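Local coordinates for protein xylan esterase 1 (Thermoanaerobacterium sp. 'JW/SL YS485', PDB 3FCY) that probably removes acetyl groups from xylan and from cephalosporin C, as a serine carboxylesterase of carbohydrate esterase family 7 with the alpha/beta hydrolase fold, at residues I286-V300 / I313-H327. Numbering follows the deposited sequence.
Sequences IKGDVLMCVGLMDQV and IQSKKDIKVYPDYGH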
loop_
_atom_site.group_PDB
_atom_site.type_symbol
_atom_site.label_atom_id
_atom_site.label_comp_id
_atom_site.label_asym_id
_atom_site.label_seq_id
_atom_site.Cartn_x
_atom_site.Cartn_y
_atom_site.Cartn_z
ATOM N N ILE A 286 -20.379 -33.697 14.436
ATOM C CA ILE A 286 -19.666 -34.461 13.424
ATOM C C ILE A 286 -19.298 -35.863 13.916
ATOM O O ILE A 286 -18.832 -36.036 15.042
ATOM C CB ILE A 286 -18.396 -33.703 12.983
ATOM C CG1 ILE A 286 -18.802 -32.335 12.415
ATOM C CG2 ILE A 286 -17.618 -34.525 11.956
ATOM C CD1 ILE A 286 -17.647 -31.464 11.984
ATOM N N LYS A 287 -19.517 -36.858 13.060
ATOM C CA LYS A 287 -19.216 -38.245 13.398
ATOM C C LYS A 287 -18.084 -38.780 12.527
ATOM O O LYS A 287 -17.327 -39.654 12.946
ATOM C CB LYS A 287 -20.455 -39.124 13.196
ATOM C CG LYS A 287 -21.733 -38.563 13.805
ATOM C CD LYS A 287 -21.661 -38.465 15.319
ATOM C CE LYS A 287 -21.697 -39.840 15.968
ATOM N NZ LYS A 287 -21.686 -39.757 17.461
ATOM N N GLY A 288 -17.975 -38.255 11.311
ATOM C CA GLY A 288 -16.934 -38.715 10.408
ATOM C C GLY A 288 -15.549 -38.309 10.862
ATOM O O GLY A 288 -15.407 -37.512 11.790
ATOM N N ASP A 289 -14.525 -38.866 10.221
ATOM C CA ASP A 289 -13.145 -38.527 10.558
ATOM C C ASP A 289 -12.840 -37.165 9.948
ATOM O O ASP A 289 -13.290 -36.859 8.841
ATOM C CB ASP A 289 -12.173 -39.571 10.002
ATOM C CG ASP A 289 -12.486 -40.979 10.482
ATOM O OD1 ASP A 289 -12.944 -41.133 11.637
ATOM O OD2 ASP A 289 -12.263 -41.932 9.708
ATOM N N VAL A 290 -12.067 -36.357 10.663
ATOM C CA VAL A 290 -11.735 -35.020 10.191
ATOM C C VAL A 290 -10.241 -34.759 10.020
ATOM O O VAL A 290 -9.425 -35.179 10.838
ATOM C CB VAL A 290 -12.296 -33.955 11.160
ATOM C CG1 VAL A 290 -12.023 -32.552 10.617
ATOM C CG2 VAL A 290 -13.795 -34.176 11.362
ATOM N N LEU A 291 -9.894 -34.079 8.934
ATOM C CA LEU A 291 -8.515 -33.688 8.660
ATOM C C LEU A 291 -8.592 -32.208 8.317
ATOM O O LEU A 291 -9.289 -31.815 7.377
ATOM C CB LEU A 291 -7.924 -34.451 7.469
ATOM C CG LEU A 291 -6.533 -33.957 7.036
ATOM C CD1 LEU A 291 -5.527 -34.184 8.170
ATOM C CD2 LEU A 291 -6.081 -34.685 5.774
ATOM N N MET A 292 -7.885 -31.387 9.083
ATOM C CA MET A 292 -7.896 -29.949 8.846
ATOM C C MET A 292 -6.482 -29.414 8.674
ATOM O O MET A 292 -5.506 -30.108 8.964
ATOM C CB MET A 292 -8.573 -29.231 10.021
ATOM C CG MET A 292 -10.060 -29.531 10.183
ATOM S SD MET A 292 -10.794 -28.726 11.644
ATOM C CE MET A 292 -10.374 -27.033 11.328
ATOM N N CYS A 293 -6.372 -28.184 8.183
ATOM C CA CYS A 293 -5.073 -27.549 8.030
ATOM C C CYS A 293 -5.239 -26.089 8.417
ATOM O O CYS A 293 -6.320 -25.517 8.265
ATOM C CB CYS A 293 -4.537 -27.686 6.596
ATOM S SG CYS A 293 -5.452 -26.832 5.310
ATOM N N VAL A 294 -4.176 -25.495 8.948
ATOM C CA VAL A 294 -4.226 -24.109 9.381
ATOM C C VAL A 294 -2.900 -23.400 9.123
ATOM O O VAL A 294 -1.826 -23.938 9.401
ATOM C CB VAL A 294 -4.578 -24.029 10.893
ATOM C CG1 VAL A 294 -3.569 -24.834 11.702
ATOM C CG2 VAL A 294 -4.608 -22.579 11.361
ATOM N N GLY A 295 -2.985 -22.194 8.572
ATOM C CA GLY A 295 -1.791 -21.414 8.300
ATOM C C GLY A 295 -1.632 -20.429 9.439
ATOM O O GLY A 295 -2.554 -19.666 9.722
ATOM N N LEU A 296 -0.476 -20.432 10.095
ATOM C CA LEU A 296 -0.265 -19.536 11.226
ATOM C C LEU A 296 -0.091 -18.063 10.851
ATOM O O LEU A 296 -0.032 -17.198 11.723
ATOM C CB LEU A 296 0.922 -20.018 12.066
ATOM C CG LEU A 296 0.778 -21.409 12.699
ATOM C CD1 LEU A 296 1.906 -21.616 13.704
ATOM C CD2 LEU A 296 -0.572 -21.551 13.392
ATOM N N MET A 297 -0.018 -17.777 9.556
ATOM C CA MET A 297 0.115 -16.403 9.086
ATOM C C MET A 297 -1.227 -15.926 8.523
ATOM O O MET A 297 -1.331 -14.824 7.987
ATOM C CB MET A 297 1.182 -16.310 7.989
ATOM C CG MET A 297 2.597 -16.665 8.441
ATOM S SD MET A 297 3.150 -15.663 9.834
ATOM C CE MET A 297 3.620 -14.142 8.980
ATOM N N ASP A 298 -2.250 -16.767 8.649
ATOM C CA ASP A 298 -3.582 -16.452 8.131
ATOM C C ASP A 298 -4.324 -15.419 8.972
ATOM O O ASP A 298 -4.741 -15.710 10.094
ATOM C CB ASP A 298 -4.433 -17.726 8.055
ATOM C CG ASP A 298 -5.716 -17.528 7.263
ATOM O OD1 ASP A 298 -6.255 -16.397 7.259
ATOM O OD2 ASP A 298 -6.197 -18.508 6.654
ATOM N N GLN A 299 -4.495 -14.217 8.427
ATOM C CA GLN A 299 -5.215 -13.162 9.131
ATOM C C GLN A 299 -6.667 -13.065 8.657
ATOM O O GLN A 299 -7.477 -12.360 9.256
ATOM C CB GLN A 299 -4.499 -11.817 8.957
ATOM C CG GLN A 299 -3.262 -11.689 9.840
ATOM C CD GLN A 299 -2.474 -10.419 9.584
ATOM O OE1 GLN A 299 -3.028 -9.319 9.576
ATOM N NE2 GLN A 299 -1.170 -10.566 9.384
ATOM N N VAL A 300 -6.986 -13.778 7.580
ATOM C CA VAL A 300 -8.341 -13.802 7.040
ATOM C C VAL A 300 -9.174 -14.698 7.963
ATOM O O VAL A 300 -10.268 -14.332 8.394
ATOM C CB VAL A 300 -8.349 -14.374 5.608
ATOM C CG1 VAL A 300 -9.766 -14.411 5.058
ATOM C CG2 VAL A 300 -7.458 -13.523 4.716
ATOM N N ILE A 313 -14.524 -30.661 17.957
ATOM C CA ILE A 313 -14.795 -31.912 17.260
ATOM C C ILE A 313 -14.473 -33.077 18.197
ATOM O O ILE A 313 -13.416 -33.100 18.833
ATOM C CB ILE A 313 -13.938 -32.017 15.976
ATOM C CG1 ILE A 313 -14.389 -30.953 14.968
ATOM C CG2 ILE A 313 -14.052 -33.412 15.375
ATOM C CD1 ILE A 313 -13.567 -30.913 13.701
ATOM N N GLN A 314 -15.389 -34.039 18.275
ATOM C CA GLN A 314 -15.223 -35.196 19.149
ATOM C C GLN A 314 -14.872 -36.484 18.414
ATOM O O GLN A 314 -14.464 -37.458 19.039
ATOM C CB GLN A 314 -16.497 -35.422 19.969
ATOM C CG GLN A 314 -16.911 -34.233 20.817
ATOM C CD GLN A 314 -18.143 -34.519 21.664
ATOM O OE1 GLN A 314 -19.187 -34.930 21.147
ATOM N NE2 GLN A 314 -18.028 -34.300 22.971
ATOM N N SER A 315 -15.039 -36.501 17.095
ATOM C CA SER A 315 -14.719 -37.695 16.319
ATOM C C SER A 315 -13.217 -37.760 16.062
ATOM O O SER A 315 -12.467 -36.904 16.525
ATOM C CB SER A 315 -15.484 -37.690 14.992
ATOM O OG SER A 315 -15.183 -36.538 14.226
ATOM N N LYS A 316 -12.778 -38.780 15.333
ATOM C CA LYS A 316 -11.359 -38.937 15.028
ATOM C C LYS A 316 -10.941 -37.717 14.214
ATOM O O LYS A 316 -11.584 -37.378 13.220
ATOM C CB LYS A 316 -11.139 -40.235 14.242
ATOM C CG LYS A 316 -9.680 -40.613 14.007
ATOM C CD LYS A 316 -9.148 -40.035 12.710
ATOM C CE LYS A 316 -7.764 -40.591 12.391
ATOM N NZ LYS A 316 -7.311 -40.213 11.018
ATOM N N LYS A 317 -9.865 -37.056 14.635
ATOM C CA LYS A 317 -9.415 -35.847 13.952
ATOM C C LYS A 317 -7.910 -35.607 14.007
ATOM O O LYS A 317 -7.199 -36.153 14.856
ATOM C CB LYS A 317 -10.118 -34.638 14.565
ATOM C CG LYS A 317 -9.685 -34.393 16.009
ATOM C CD LYS A 317 -10.518 -33.330 16.703
ATOM C CE LYS A 317 -9.990 -33.068 18.105
ATOM N NZ LYS A 317 -10.803 -32.058 18.836
ATOM N N ASP A 318 -7.443 -34.759 13.093
ATOM C CA ASP A 318 -6.042 -34.377 12.998
ATOM C C ASP A 318 -5.971 -33.020 12.298
ATOM O O ASP A 318 -6.816 -32.704 11.452
ATOM C CB ASP A 318 -5.249 -35.420 12.197
ATOM C CG ASP A 318 -5.070 -36.733 12.956
ATOM O OD1 ASP A 318 -4.352 -36.732 13.982
ATOM O OD2 ASP A 318 -5.649 -37.762 12.532
ATOM N N ILE A 319 -4.975 -32.217 12.659
ATOM C CA ILE A 319 -4.812 -30.907 12.049
ATOM C C ILE A 319 -3.352 -30.676 11.648
ATOM O O ILE A 319 -2.425 -30.931 12.425
ATOM C CB ILE A 319 -5.310 -29.782 13.008
ATOM C CG1 ILE A 319 -5.413 -28.453 12.254
ATOM C CG2 ILE A 319 -4.374 -29.643 14.201
ATOM C CD1 ILE A 319 -6.104 -27.363 13.034
ATOM N N LYS A 320 -3.158 -30.222 10.413
ATOM C CA LYS A 320 -1.828 -29.954 9.887
ATOM C C LYS A 320 -1.547 -28.459 9.999
ATOM O O LYS A 320 -2.317 -27.635 9.498
ATOM C CB LYS A 320 -1.742 -30.406 8.427
ATOM C CG LYS A 320 -2.087 -31.877 8.230
ATOM C CD LYS A 320 -1.181 -32.766 9.076
ATOM C CE LYS A 320 -1.717 -34.186 9.155
ATOM N NZ LYS A 320 -0.878 -35.052 10.036
ATOM N N VAL A 321 -0.442 -28.124 10.660
ATOM C CA VAL A 321 -0.047 -26.735 10.879
ATOM C C VAL A 321 1.041 -26.278 9.916
ATOM O O VAL A 321 2.069 -26.942 9.769
ATOM C CB VAL A 321 0.463 -26.539 12.329
ATOM C CG1 VAL A 321 0.829 -25.080 12.568
ATOM C CG2 VAL A 321 -0.601 -27.000 13.314
ATOM N N TYR A 322 0.802 -25.143 9.265
ATOM C CA TYR A 322 1.745 -24.565 8.309
ATOM C C TYR A 322 2.127 -23.166 8.802
ATOM O O TYR A 322 1.467 -22.171 8.484
ATOM C CB TYR A 322 1.094 -24.498 6.924
ATOM C CG TYR A 322 0.820 -25.866 6.345
ATOM C CD1 TYR A 322 1.713 -26.455 5.450
ATOM C CD2 TYR A 322 -0.301 -26.599 6.738
ATOM C CE1 TYR A 322 1.500 -27.741 4.958
ATOM C CE2 TYR A 322 -0.521 -27.885 6.257
ATOM C CZ TYR A 322 0.386 -28.449 5.366
ATOM O OH TYR A 322 0.178 -29.720 4.887
ATOM N N PRO A 323 3.203 -23.082 9.600
ATOM C CA PRO A 323 3.707 -21.830 10.173
ATOM C C PRO A 323 3.868 -20.649 9.221
ATOM O O PRO A 323 3.529 -19.522 9.570
ATOM C CB PRO A 323 5.040 -22.252 10.792
ATOM C CG PRO A 323 4.763 -23.667 11.226
ATOM C CD PRO A 323 4.052 -24.217 10.006
ATOM N N ASP A 324 4.364 -20.907 8.018
ATOM C CA ASP A 324 4.615 -19.828 7.066
ATOM C C ASP A 324 3.537 -19.577 6.028
ATOM O O ASP A 324 3.756 -18.824 5.077
ATOM C CB ASP A 324 5.948 -20.090 6.368
ATOM C CG ASP A 324 7.013 -20.553 7.336
ATOM O OD1 ASP A 324 7.395 -19.763 8.226
ATOM O OD2 ASP A 324 7.453 -21.712 7.220
ATOM N N TYR A 325 2.375 -20.195 6.198
ATOM C CA TYR A 325 1.298 -19.997 5.239
ATOM C C TYR A 325 0.158 -19.165 5.800
ATOM O O TYR A 325 -0.089 -19.162 7.008
ATOM C CB TYR A 325 0.749 -21.343 4.750
ATOM C CG TYR A 325 1.639 -22.042 3.746
ATOM C CD1 TYR A 325 2.800 -22.704 4.150
ATOM C CD2 TYR A 325 1.324 -22.028 2.386
ATOM C CE1 TYR A 325 3.627 -23.337 3.218
ATOM C CE2 TYR A 325 2.141 -22.654 1.451
ATOM C CZ TYR A 325 3.287 -23.306 1.870
ATOM O OH TYR A 325 4.084 -23.932 0.943
ATOM N N GLY A 326 -0.519 -18.453 4.902
ATOM C CA GLY A 326 -1.656 -17.634 5.282
ATOM C C GLY A 326 -2.930 -18.279 4.753
ATOM O O GLY A 326 -3.057 -19.506 4.766
ATOM N N HIS A 327 -3.864 -17.457 4.277
ATOM C CA HIS A 327 -5.135 -17.942 3.742
ATOM C C HIS A 327 -4.873 -18.393 2.309
ATOM O O HIS A 327 -5.188 -17.683 1.356
ATOM C CB HIS A 327 -6.154 -16.808 3.749
ATOM C CG HIS A 327 -7.574 -17.276 3.750
ATOM N ND1 HIS A 327 -8.142 -17.914 4.830
ATOM C CD2 HIS A 327 -8.544 -17.185 2.811
ATOM C CE1 HIS A 327 -9.404 -18.193 4.558
ATOM N NE2 HIS A 327 -9.673 -17.762 3.339
HETATM O O HOH W 1 -17.566 -34.187 16.692
HETATM O O HOH W 2 -14.800 -40.425 13.244
HETATM O O HOH W 3 -9.016 -41.757 9.523
HETATM O O HOH W 4 -7.984 -37.633 10.844
#
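Asp298 and His327, the predicted charge-relay pair of the esterase, meet where two neighbouring parallel strands run out into loops. OD2 of Asp298 takes the ring N-H of His327 ND1 at 2.7 Å on its syn lone pair, almost in the ring plane, although the carboxylate itself is turned 77° from that plane. The other carboxylate oxygen, OD1, accepts from the backbone N of Cys301. With CG1 anti to the backbone N (chi1 179°), Val300 lays that methyl over the centre of one imidazole face, 3.6 Å from the centroid, a CH-pi contact. His327 NE2 is hydrogen-bonded to Ser208 OG, the predicted nucleophile. An alanine in place of His327 would probably leave both Asp298 OD2 and Ser208 without their mate and Val300 facing a gap. Behind this site, 289-295 and 317-322 form a beta-alpha-beta crossover through helix 303-310, the last two parallel strands of the alpha/beta hydrolase sheet. Val290 N to Lys316 O, 2.8 Å, begins their ladder, and Tyr322 N to Val294 O, 2.9 Å, lies near its far end. On the face covered by helix 303-310, Met292 CB packs on Ile319 CG1, and Val294 CG1 lies 3.8 Å from Ile319 CD1. Where the loops begin, Tyr325 O accepts Met297 N; at the opposite end Ser315 OG donates to Gly288 O at 2.6 Å.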